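Local atomic coordinates of erythropoietin (Homo sapiens, PDB entry 1EER), a protein that acts as the hormone that controls red-cell proliferation and differentiation, binding and dimerizing its receptor to activate the kinase JAK2. Residues T44-Y49 with L153-G158; E89-H94 with K140-Y145. The protein carries 5 engineered substitutions. All coordinates share one frame; numbering follows the deposited sequence.

Interaction 1. Residues T44-Y49 with L153-G158; sequences TKVNFY and LKLYTG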
loop_
_atom_site.group_PDB
_atom_site.type_symbol
_atom_site.label_atom_id
_atom_site.label_comp_id
_atom_site.label_asym_id
_atom_site.label_seq_id
_atom_site.Cartn_x
_atom_site.Cartn_y
_atom_site.Cartn_z
ATOM N N THR A 44 -18.969 1.314 -3.189
ATOM C CA THR A 44 -17.802 1.483 -2.330
ATOM C C THR A 44 -17.908 2.605 -1.299
ATOM O O THR A 44 -17.019 2.765 -0.457
ATOM C CB THR A 44 -16.521 1.701 -3.162
ATOM O OG1 THR A 44 -16.532 3.017 -3.725
ATOM C CG2 THR A 44 -16.436 0.672 -4.277
ATOM N N LYS A 45 -18.990 3.372 -1.338
ATOM C CA LYS A 45 -19.113 4.462 -0.382
ATOM C C LYS A 45 -19.287 3.985 1.050
ATOM O O LYS A 45 -19.913 2.957 1.321
ATOM C CB LYS A 45 -20.263 5.396 -0.766
ATOM C CG LYS A 45 -21.664 4.831 -0.566
ATOM C CD LYS A 45 -22.753 5.781 -1.108
ATOM C CE LYS A 45 -23.998 4.955 -0.767
ATOM N NZ LYS A 45 -25.307 5.502 -1.120
ATOM N N VAL A 46 -18.697 4.732 1.970
ATOM C CA VAL A 46 -18.806 4.420 3.387
ATOM C C VAL A 46 -19.221 5.687 4.136
ATOM O O VAL A 46 -18.526 6.706 4.091
ATOM C CB VAL A 46 -17.456 3.898 3.975
ATOM C CG1 VAL A 46 -17.496 3.934 5.499
ATOM C CG2 VAL A 46 -17.188 2.476 3.497
ATOM N N ASN A 47 -20.373 5.632 4.793
ATOM C CA ASN A 47 -20.841 6.765 5.579
ATOM C C ASN A 47 -20.328 6.423 6.975
ATOM O O ASN A 47 -20.871 5.541 7.648
ATOM C CB ASN A 47 -22.371 6.836 5.546
ATOM C CG ASN A 47 -22.915 8.082 6.221
ATOM O OD1 ASN A 47 -23.184 8.078 7.422
ATOM N ND2 ASN A 47 -23.080 9.152 5.452
ATOM N N PHE A 48 -19.259 7.101 7.389
ATOM C CA PHE A 48 -18.637 6.840 8.682
ATOM C C PHE A 48 -19.587 6.963 9.855
ATOM O O PHE A 48 -19.430 6.255 10.856
ATOM C CB PHE A 48 -17.422 7.749 8.881
ATOM C CG PHE A 48 -16.165 7.194 8.294
ATOM C CD1 PHE A 48 -15.511 6.126 8.905
ATOM C CD2 PHE A 48 -15.655 7.704 7.105
ATOM C CE1 PHE A 48 -14.367 5.570 8.335
ATOM C CE2 PHE A 48 -14.509 7.156 6.524
ATOM C CZ PHE A 48 -13.863 6.086 7.139
ATOM N N TYR A 49 -20.575 7.850 9.735
ATOM C CA TYR A 49 -21.557 8.014 10.798
ATOM C C TYR A 49 -22.395 6.735 10.910
ATOM O O TYR A 49 -22.567 6.181 12.000
ATOM C CB TYR A 49 -22.474 9.213 10.516
ATOM C CG TYR A 49 -23.557 9.357 11.557
ATOM C CD1 TYR A 49 -23.250 9.783 12.844
ATOM C CD2 TYR A 49 -24.873 8.988 11.285
ATOM C CE1 TYR A 49 -24.218 9.833 13.847
ATOM C CE2 TYR A 49 -25.855 9.035 12.284
ATOM C CZ TYR A 49 -25.513 9.456 13.568
ATOM O OH TYR A 49 -26.452 9.475 14.580
ATOM N N LEU A 153 -13.149 -2.377 2.927
ATOM C CA LEU A 153 -12.351 -3.582 3.142
ATOM C C LEU A 153 -11.323 -3.279 4.229
ATOM O O LEU A 153 -11.236 -3.986 5.238
ATOM C CB LEU A 153 -11.633 -4.009 1.861
ATOM C CG LEU A 153 -11.046 -5.421 1.966
ATOM C CD1 LEU A 153 -11.147 -6.112 0.626
ATOM C CD2 LEU A 153 -9.603 -5.352 2.426
ATOM N N LYS A 154 -10.557 -2.214 4.025
ATOM C CA LYS A 154 -9.553 -1.819 5.002
ATOM C C LYS A 154 -10.220 -1.570 6.345
ATOM O O LYS A 154 -9.735 -2.039 7.376
ATOM C CB LYS A 154 -8.809 -0.557 4.541
ATOM C CG LYS A 154 -7.737 -0.076 5.506
ATOM C CD LYS A 154 -6.828 -1.216 5.988
ATOM C CE LYS A 154 -5.399 -0.730 6.263
ATOM N NZ LYS A 154 -4.687 -1.532 7.300
ATOM N N LEU A 155 -11.338 -0.843 6.328
ATOM C CA LEU A 155 -12.069 -0.533 7.555
ATOM C C LEU A 155 -12.500 -1.792 8.295
ATOM O O LEU A 155 -12.293 -1.915 9.504
ATOM C CB LEU A 155 -13.300 0.325 7.250
ATOM C CG LEU A 155 -13.036 1.804 6.932
ATOM C CD1 LEU A 155 -14.360 2.499 6.639
ATOM C CD2 LEU A 155 -12.311 2.484 8.090
ATOM N N TYR A 156 -13.108 -2.724 7.572
ATOM C CA TYR A 156 -13.545 -3.966 8.183
ATOM C C TYR A 156 -12.334 -4.720 8.765
ATOM O O TYR A 156 -12.345 -5.141 9.928
ATOM C CB TYR A 156 -14.257 -4.841 7.148
ATOM C CG TYR A 156 -14.392 -6.269 7.608
ATOM C CD1 TYR A 156 -15.214 -6.588 8.687
ATOM C CD2 TYR A 156 -13.640 -7.289 7.027
ATOM C CE1 TYR A 156 -15.282 -7.879 9.185
ATOM C CE2 TYR A 156 -13.704 -8.587 7.522
ATOM C CZ TYR A 156 -14.526 -8.869 8.604
ATOM O OH TYR A 156 -14.593 -10.135 9.131
ATOM N N THR A 157 -11.290 -4.880 7.953
ATOM C CA THR A 157 -10.087 -5.588 8.382
ATOM C C THR A 157 -9.440 -4.973 9.627
ATOM O O THR A 157 -8.959 -5.691 10.498
ATOM C CB THR A 157 -9.040 -5.627 7.261
ATOM O OG1 THR A 157 -9.498 -6.475 6.198
ATOM C CG2 THR A 157 -7.734 -6.165 7.789
ATOM N N GLY A 158 -9.427 -3.645 9.703
ATOM C CA GLY A 158 -8.841 -2.974 10.848
ATOM C C GLY A 158 -9.529 -3.327 12.151
ATOM O O GLY A 158 -8.875 -3.645 13.143
#

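Interaction 2. Residues E89-H94 with K140-Y145; sequences EPLQLH and KLFRVY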
loop_
_atom_site.group_PDB
_atom_site.type_symbol
_atom_site.label_atom_id
_atom_site.label_comp_id
_atom_site.label_asym_id
_atom_site.label_seq_id
_atom_site.Cartn_x
_atom_site.Cartn_y
_atom_site.Cartn_z
ATOM N N GLU A 89 -2.669 -0.752 -23.977
ATOM C CA GLU A 89 -1.657 -1.745 -23.653
ATOM C C GLU A 89 -1.435 -1.914 -22.143
ATOM O O GLU A 89 -1.063 -3.000 -21.686
ATOM C CB GLU A 89 -0.333 -1.343 -24.310
ATOM C CG GLU A 89 0.841 -2.254 -23.979
ATOM C CD GLU A 89 1.205 -3.179 -25.133
ATOM O OE1 GLU A 89 0.282 -3.644 -25.838
ATOM O OE2 GLU A 89 2.413 -3.441 -25.335
ATOM N N PRO A 90 -1.643 -0.844 -21.351
ATOM C CA PRO A 90 -1.441 -0.946 -19.901
ATOM C C PRO A 90 -2.438 -1.827 -19.163
ATOM O O PRO A 90 -2.095 -2.468 -18.172
ATOM C CB PRO A 90 -1.516 0.506 -19.419
ATOM C CG PRO A 90 -1.470 1.357 -20.663
ATOM C CD PRO A 90 -2.040 0.520 -21.745
ATOM N N LEU A 91 -3.671 -1.855 -19.650
ATOM C CA LEU A 91 -4.745 -2.621 -19.024
ATOM C C LEU A 91 -4.438 -4.054 -18.596
ATOM O O LEU A 91 -4.772 -4.454 -17.486
ATOM C CB LEU A 91 -5.968 -2.647 -19.942
ATOM C CG LEU A 91 -6.834 -1.390 -19.968
ATOM C CD1 LEU A 91 -8.007 -1.603 -20.900
ATOM C CD2 LEU A 91 -7.311 -1.064 -18.572
ATOM N N GLN A 92 -3.808 -4.826 -19.474
ATOM C CA GLN A 92 -3.524 -6.229 -19.181
ATOM C C GLN A 92 -2.929 -6.570 -17.819
ATOM O O GLN A 92 -3.534 -7.324 -17.055
ATOM C CB GLN A 92 -2.641 -6.837 -20.273
ATOM C CG GLN A 92 -2.651 -8.370 -20.281
ATOM C CD GLN A 92 -4.042 -8.957 -20.483
ATOM O OE1 GLN A 92 -4.613 -9.570 -19.577
ATOM N NE2 GLN A 92 -4.590 -8.774 -21.676
ATOM N N LEU A 93 -1.753 -6.028 -17.507
ATOM C CA LEU A 93 -1.113 -6.355 -16.236
ATOM C C LEU A 93 -1.903 -5.937 -15.015
ATOM O O LEU A 93 -1.926 -6.664 -14.025
ATOM C CB LEU A 93 0.298 -5.766 -16.159
ATOM C CG LEU A 93 0.553 -4.367 -16.711
ATOM C CD1 LEU A 93 1.727 -3.754 -15.960
ATOM C CD2 LEU A 93 0.835 -4.439 -18.218
ATOM N N HIS A 94 -2.557 -4.779 -15.083
ATOM C CA HIS A 94 -3.345 -4.294 -13.954
ATOM C C HIS A 94 -4.505 -5.241 -13.701
ATOM O O HIS A 94 -4.875 -5.482 -12.558
ATOM C CB HIS A 94 -3.873 -2.880 -14.222
ATOM C CG HIS A 94 -2.795 -1.850 -14.358
ATOM N ND1 HIS A 94 -2.024 -1.434 -13.295
ATOM C CD2 HIS A 94 -2.352 -1.160 -15.436
ATOM C CE1 HIS A 94 -1.151 -0.533 -13.712
ATOM N NE2 HIS A 94 -1.329 -0.349 -15.008
ATOM N N LYS A 140 -13.542 3.258 -14.424
ATOM C CA LYS A 140 -14.444 3.179 -13.288
ATOM C C LYS A 140 -14.249 1.862 -12.558
ATOM O O LYS A 140 -14.333 1.810 -11.338
ATOM C CB LYS A 140 -15.904 3.320 -13.714
ATOM C CG LYS A 140 -16.822 3.498 -12.509
ATOM C CD LYS A 140 -18.255 3.850 -12.870
ATOM C CE LYS A 140 -19.181 3.449 -11.733
ATOM N NZ LYS A 140 -20.515 4.098 -11.798
ATOM N N LEU A 141 -13.981 0.796 -13.308
ATOM C CA LEU A 141 -13.762 -0.524 -12.715
ATOM C C LEU A 141 -12.588 -0.465 -11.740
ATOM O O LEU A 141 -12.683 -0.906 -10.606
ATOM C CB LEU A 141 -13.480 -1.559 -13.822
ATOM C CG LEU A 141 -13.277 -3.044 -13.477
ATOM C CD1 LEU A 141 -14.333 -3.521 -12.489
ATOM C CD2 LEU A 141 -13.349 -3.869 -14.750
ATOM N N PHE A 142 -11.478 0.094 -12.192
ATOM C CA PHE A 142 -10.303 0.190 -11.351
ATOM C C PHE A 142 -10.435 1.195 -10.214
ATOM O O PHE A 142 -9.871 0.982 -9.141
ATOM C CB PHE A 142 -9.084 0.497 -12.212
ATOM C CG PHE A 142 -8.513 -0.716 -12.883
ATOM C CD1 PHE A 142 -8.093 -1.807 -12.125
ATOM C CD2 PHE A 142 -8.426 -0.789 -14.265
ATOM C CE1 PHE A 142 -7.594 -2.965 -12.743
ATOM C CE2 PHE A 142 -7.925 -1.945 -14.896
ATOM C CZ PHE A 142 -7.513 -3.031 -14.132
ATOM N N ARG A 143 -11.167 2.283 -10.438
ATOM C CA ARG A 143 -11.364 3.275 -9.388
ATOM C C ARG A 143 -12.183 2.619 -8.276
ATOM O O ARG A 143 -11.930 2.827 -7.089
ATOM C CB ARG A 143 -12.100 4.501 -9.937
ATOM C CG ARG A 143 -12.496 5.520 -8.867
ATOM C CD ARG A 143 -13.127 6.770 -9.482
ATOM N NE ARG A 143 -14.432 6.516 -10.098
ATOM C CZ ARG A 143 -14.682 6.664 -11.395
ATOM N NH1 ARG A 143 -13.719 7.062 -12.210
ATOM N NH2 ARG A 143 -15.901 6.427 -11.877
ATOM N N VAL A 144 -13.159 1.810 -8.669
ATOM C CA VAL A 144 -14.009 1.103 -7.711
ATOM C C VAL A 144 -13.164 0.056 -6.959
ATOM O O VAL A 144 -13.325 -0.149 -5.750
ATOM C CB VAL A 144 -15.199 0.387 -8.450
ATOM C CG1 VAL A 144 -15.795 -0.708 -7.574
ATOM C CG2 VAL A 144 -16.271 1.398 -8.833
ATOM N N TYR A 145 -12.273 -0.608 -7.695
ATOM C CA TYR A 145 -11.392 -1.625 -7.135
ATOM C C TYR A 145 -10.586 -1.004 -5.997
ATOM O O TYR A 145 -10.526 -1.562 -4.904
ATOM C CB TYR A 145 -10.456 -2.158 -8.234
ATOM C CG TYR A 145 -9.353 -3.088 -7.767
ATOM C CD1 TYR A 145 -9.634 -4.192 -6.965
ATOM C CD2 TYR A 145 -8.035 -2.892 -8.177
ATOM C CE1 TYR A 145 -8.629 -5.089 -6.583
ATOM C CE2 TYR A 145 -7.014 -3.782 -7.800
ATOM C CZ TYR A 145 -7.323 -4.879 -7.003
ATOM O OH TYR A 145 -6.330 -5.756 -6.622
#

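Interaction 1. Residues T44-Y49 with L153-G158
Val46 and Leu155 mark the closest backbone approach, their CA atoms 9.3 Å apart, where the loop 44-47 and the short helix that follows it run past helix 138-161. At this spacing no hydrogen bond joins the two backbones, and the contact, 116 Å² in all, is made by three apolar side chains.

Leu155 carries the helix's side of the contact. Its CG stands anti to the carbonyl carbon (chi1 -75°), and with chi2 near 180° CD1 is anti to CA and is the methyl that reaches furthest, while CD2 branches off beside it. CD1 meets Val46 CG1 at 3.6 Å, the two side chains reaching toward each other tip to tip. The same methyl lies 3.5 Å from Phe48 CE1, approaching the ring at a slant, while Leu155 CD2 rests 3.7 Å from that same CE1. One ring corner therefore bears on both branches of the leucine. Val46 CG1 also sits 4.3 Å above the centre of the Phe48 ring, so that valine and ring pack on each other as well as on Leu155. Val46 and Phe48 are buried.

Beside the contact, Leu153 O receives two bonds from Thr157: the backbone N at 2.9 Å and the side-chain OG1 at 3.2 Å, the hydroxyl lying above the carbonyl plane. Asn47 is the N-cap of helix 48-51, its OD1 accepting from Ala50 N. Its ND2 donates to the backbone of another protein chain, Lys45 NZ makes a salt bridge with an acidic side chain of that other protein, and Phe48 packs on an apolar one.

The arrangement is that of the long crossover between the first two helices of a four-helix-bundle cytokine, packed against the last helix of the bundle, with the crossover forming part of the receptor-binding face.

Interaction 2. Residues E89-H94 with K140-Y145
Apolar packing dominates this contact, and Phe142 is its centre: all cross-segment contacts within 4.5 Å involve its ring. Leu91 CD2 comes to the ring edge, near its plane, 3.8 Å from Phe142 CE2. From a slanting direction His94 CB approaches Phe142 CZ at 3.6 Å. Phe142 takes chi1 -81°, with CG beside the backbone N, which sends the ring across toward the beginning of helix 91-111.

The histidine's part is aliphatic and backbone rather than aromatic: its imidazole leads away from the other segment, leaving CB and the main chain against the phenylalanine. Phe142 CE1 lies 3.7 Å from His94 O, a van der Waals approach.

No hydrogen bond or salt bridge crosses between the segments; what meets is carbon, apart from the His94 carbonyl oxygen. Ala22 of helix 9-25 and Thr26 just after it pack on Phe142, and Ile25 on His94. Lys140 and Arg143 instead make salt bridges to acidic side chains of another protein chain.

A phenylalanine of the last helix wedged against helices 9-25 and 91-111 is part of the hydrophobic core of the four-helix-bundle cytokine fold.

Helix 138-161 is shared by both contacts: interaction 2 uses its first turns and interaction 1 a part between three and four turns further on, with centres 22 Å apart on opposite sides of the chain's centre. They differ in kind, since interaction 2 joins two bundle helices through the core, whereas interaction 1 lays the crossover on the outer side of the bundle. A direct bridge exists nonetheless, as Thr44 CG2 of interaction 1 packs 3.5 Å from Val144 O of interaction 2. Both also come near another protein: Lys45 in one, and Lys140 and Arg143 in the other, form salt bridges with acidic side chains there, consistent with a role in receptor binding.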